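Local structure of serine-rich Repeat Adhesion Glycoprotein (Srr1) (Streptococcus agalactiae, 4MBO) at residues 57-62 with 103-108. The protein is a surface adhesion glycoprotein of the bacterium that binds fibrinogen and so probably helps the cell attach to host tissue. Numbering follows the deposited sequence.
Sequences GDVFTV and TYTWTR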
ATOM      1  N   GLY A  57      -7.762  -7.560  30.825  1.00 22.93           N
ATOM      2  CA  GLY A  57      -6.818  -6.475  30.591  1.00 22.29           C
ATOM      3  C   GLY A  57      -5.389  -6.915  30.429  1.00 20.96           C
ATOM      4  O   GLY A  57      -4.537  -6.086  30.079  1.00 20.52           O
ATOM      5  N   ASP A  58      -5.077  -8.170  30.757  1.00 21.02           N
ATOM      6  CA  ASP A  58      -3.725  -8.687  30.502  1.00 21.23           C
ATOM      7  C   ASP A  58      -3.540  -8.711  29.003  1.00 18.02           C
ATOM      8  O   ASP A  58      -4.522  -8.753  28.239  1.00 17.63           O
ATOM      9  CB  ASP A  58      -3.510 -10.110  31.006  1.00 24.21           C
ATOM     10  CG  ASP A  58      -3.458 -10.209  32.470  1.00 28.59           C
ATOM     11  OD1 ASP A  58      -3.308  -9.169  33.172  1.00 31.73           O
ATOM     12  OD2 ASP A  58      -3.575 -11.381  32.918  1.00 31.92           O
ATOM     13  N   VAL A  59      -2.285  -8.712  28.578  1.00 17.40           N
ATOM     14  CA  VAL A  59      -1.981  -8.664  27.160  1.00 16.49           C
ATOM     15  C   VAL A  59      -0.979  -9.721  26.744  1.00 17.39           C
ATOM     16  O   VAL A  59      -0.297 -10.307  27.590  1.00 17.91           O
ATOM     17  CB  VAL A  59      -1.405  -7.287  26.743  1.00 16.98           C
ATOM     18  CG1 VAL A  59      -2.397  -6.159  27.035  1.00 18.96           C
ATOM     19  CG2 VAL A  59      -0.084  -7.002  27.426  1.00 18.50           C
ATOM     20  N   PHE A  60      -0.919  -9.986  25.443  1.00 16.09           N
ATOM     21  CA  PHE A  60       0.186 -10.760  24.865  1.00 16.48           C
ATOM     22  C   PHE A  60       0.513 -10.075  23.560  1.00 16.50           C
ATOM     23  O   PHE A  60      -0.319  -9.344  23.007  1.00 15.79           O
ATOM     24  CB  PHE A  60      -0.065 -12.271  24.735  1.00 17.27           C
ATOM     25  CG  PHE A  60      -1.059 -12.656  23.694  1.00 17.63           C
ATOM     26  CD1 PHE A  60      -0.650 -12.912  22.381  1.00 16.98           C
ATOM     27  CD2 PHE A  60      -2.399 -12.761  24.004  1.00 18.27           C
ATOM     28  CE1 PHE A  60      -1.565 -13.287  21.419  1.00 18.17           C
ATOM     29  CE2 PHE A  60      -3.319 -13.121  23.033  1.00 17.62           C
ATOM     30  CZ  PHE A  60      -2.898 -13.374  21.731  1.00 17.90           C
ATOM     31  N   THR A  61       1.748 -10.267  23.082  1.00 16.27           N
ATOM     32  CA  THR A  61       2.236  -9.521  21.947  1.00 15.74           C
ATOM     33  C   THR A  61       2.841 -10.414  20.886  1.00 14.93           C
ATOM     34  O   THR A  61       3.740 -11.211  21.187  1.00 16.64           O
ATOM     35  CB  THR A  61       3.296  -8.502  22.436  1.00 18.27           C
ATOM     36  OG1 THR A  61       2.748  -7.731  23.535  1.00 19.56           O
ATOM     37  CG2 THR A  61       3.732  -7.551  21.355  1.00 19.24           C
ATOM     38  N   VAL A  62       2.381 -10.249  19.652  1.00 14.53           N
ATOM     39  CA  VAL A  62       3.011 -10.896  18.483  1.00 14.69           C
ATOM     40  C   VAL A  62       3.881  -9.824  17.816  1.00 15.22           C
ATOM     41  O   VAL A  62       3.383  -8.784  17.401  1.00 15.13           O
ATOM     42  CB  VAL A  62       1.982 -11.453  17.514  1.00 16.67           C
ATOM     43  CG1 VAL A  62       2.646 -12.019  16.272  1.00 16.80           C
ATOM     44  CG2 VAL A  62       1.134 -12.500  18.202  1.00 17.63           C
ATOM     45  N   THR A 103      -0.759  -6.308  19.518  1.00 15.34           N
ATOM     46  CA  THR A 103      -1.043  -6.461  20.922  1.00 15.94           C
ATOM     47  C   THR A 103      -2.479  -6.896  21.091  1.00 16.32           C
ATOM     48  O   THR A 103      -3.418  -6.240  20.598  1.00 16.68           O
ATOM     49  CB  THR A 103      -0.851  -5.151  21.702  1.00 17.26           C
ATOM     50  OG1 THR A 103       0.492  -4.709  21.562  1.00 17.49           O
ATOM     51  CG2 THR A 103      -1.152  -5.294  23.193  1.00 17.27           C
ATOM     52  N   TYR A 104      -2.645  -8.021  21.777  1.00 15.36           N
ATOM     53  CA  TYR A 104      -3.952  -8.572  22.106  1.00 16.32           C
ATOM     54  C   TYR A 104      -4.230  -8.395  23.589  1.00 16.64           C
ATOM     55  O   TYR A 104      -3.365  -8.617  24.432  1.00 17.23           O
ATOM     56  CB  TYR A 104      -4.020 -10.055  21.768  1.00 16.70           C
ATOM     57  CG  TYR A 104      -4.073 -10.346  20.296  1.00 16.77           C
ATOM     58  CD1 TYR A 104      -5.290 -10.413  19.622  1.00 17.39           C
ATOM     59  CD2 TYR A 104      -2.923 -10.613  19.588  1.00 17.00           C
ATOM     60  CE1 TYR A 104      -5.319 -10.702  18.253  1.00 18.42           C
ATOM     61  CE2 TYR A 104      -2.940 -10.896  18.244  1.00 17.83           C
ATOM     62  CZ  TYR A 104      -4.136 -10.953  17.586  1.00 18.14           C
ATOM     63  OH  TYR A 104      -4.085 -11.234  16.242  1.00 21.47           O
ATOM     64  N   THR A 105      -5.464  -7.997  23.902  1.00 16.20           N
ATOM     65  CA  THR A 105      -5.899  -7.773  25.272  1.00 18.59           C
ATOM     66  C   THR A 105      -7.044  -8.715  25.631  1.00 19.34           C
ATOM     67  O   THR A 105      -8.074  -8.737  24.937  1.00 19.81           O
ATOM     68  CB  THR A 105      -6.349  -6.323  25.451  1.00 19.09           C
ATOM     69  OG1 THR A 105      -5.289  -5.435  25.041  1.00 19.33           O
ATOM     70  CG2 THR A 105      -6.722  -6.040  26.928  1.00 20.08           C
ATOM     71  N   TRP A 106      -6.856  -9.500  26.690  1.00 19.35           N
ATOM     72  CA  TRP A 106      -7.856 -10.460  27.122  1.00 20.39           C
ATOM     73  C   TRP A 106      -9.120  -9.776  27.663  1.00 21.52           C
ATOM     74  O   TRP A 106      -9.051  -8.784  28.399  1.00 21.29           O
ATOM     75  CB  TRP A 106      -7.297 -11.379  28.199  1.00 20.36           C
ATOM     76  CG  TRP A 106      -6.137 -12.198  27.740  1.00 20.55           C
ATOM     77  CD1 TRP A 106      -4.838 -12.010  28.058  1.00 21.86           C
ATOM     78  CD2 TRP A 106      -6.178 -13.323  26.841  1.00 19.98           C
ATOM     79  NE1 TRP A 106      -4.058 -12.931  27.407  1.00 24.86           N
ATOM     80  CE2 TRP A 106      -4.876 -13.797  26.716  1.00 23.49           C
ATOM     81  CE3 TRP A 106      -7.216 -14.002  26.176  1.00 20.18           C
ATOM     82  CZ2 TRP A 106      -4.554 -14.920  25.912  1.00 19.24           C
ATOM     83  CZ3 TRP A 106      -6.911 -15.112  25.380  1.00 20.63           C
ATOM     84  CH2 TRP A 106      -5.583 -15.544  25.241  1.00 20.43           C
ATOM     85  N   THR A 107     -10.258 -10.362  27.360  1.00 21.95           N
ATOM     86  CA  THR A 107     -11.537  -9.821  27.812  1.00 23.03           C
ATOM     87  C   THR A 107     -11.975 -10.306  29.196  1.00 23.56           C
ATOM     88  O   THR A 107     -11.395 -11.211  29.795  1.00 23.34           O
ATOM     89  CB  THR A 107     -12.638 -10.225  26.828  1.00 24.80           C
ATOM     90  OG1 THR A 107     -12.749 -11.661  26.841  1.00 24.25           O
ATOM     91  CG2 THR A 107     -12.380  -9.703  25.433  1.00 25.19           C
ATOM     92  N   ARG A 108     -13.037  -9.687  29.718  1.00 26.12           N
ATOM     93  CA  ARG A 108     -13.630 -10.121  30.971  1.00 26.90           C
ATOM     94  C   ARG A 108     -14.101 -11.570  30.790  1.00 27.13           C
ATOM     95  O   ARG A 108     -13.860 -12.424  31.637  1.00 25.60           O
ATOM     96  CB  ARG A 108     -14.816  -9.196  31.349  1.00 30.33           C
ATOM     97  CG  ARG A 108     -15.459  -9.486  32.690  1.00 33.77           C
ATOM     98  CD  ARG A 108     -16.355  -8.335  33.203  1.00 38.26           C
ATOM     99  NE  ARG A 108     -15.662  -7.033  33.148  1.00 39.31           N
ATOM    100  CZ  ARG A 108     -16.112  -5.925  32.557  1.00 39.83           C
ATOM    101  NH1 ARG A 108     -17.349  -5.832  32.063  1.00 43.65           N
ATOM    102  NH2 ARG A 108     -15.353  -4.846  32.569  1.00 39.37           N
TER
HETATM  103  O   HOH W   1       2.355  -4.928  23.573  1.00 20.01           O
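F60 and Y104 face each other as a hydrogen-bonded pair between antiparallel strands 59-64 and 101-106, neighbours in one sheet of an Ig-like domain. Two backbone hydrogen bonds join this pair, F60 N to Y104 O (3.0 Å) and Y104 N to F60 O (2.9 Å), and beyond it W106 N donates to D58 O and G57 N to W106 O, carrying the pairing past the strand start at V59. On the side of the sheet turned to strands 43-51 and 116-126, F60, Y104 and W106 form an aromatic cluster. CG of F60 stands between its own backbone N and carbonyl carbon (chi1 71°), which brings the ring across to the opposite strand. There Y104 CB sits over one face of the F60 ring, 3.4 Å from F60 CE2, a CH-pi contact; the two rings are nearly parallel (12°) but slid apart, with little overlap. The W106 indole meets F60 obliquely, the plane of its six-membered ring turned 42° from that of F60, and W106 CZ2 touches F60 CD2 at 3.6 Å. W106 NE1 is buried here without a polar partner in the model. F49 adds an edge-to-face contact to F60. The other face carries V59, T61, T103 and T105. V59 CG1 lies 3.6 Å from T105 OG1, the two side chains running alongside each other. Farther along, T61 OG1, also bonded to D12, accepts a hydrogen bond from a water 2.8 Å away that bridges to T103 OG1.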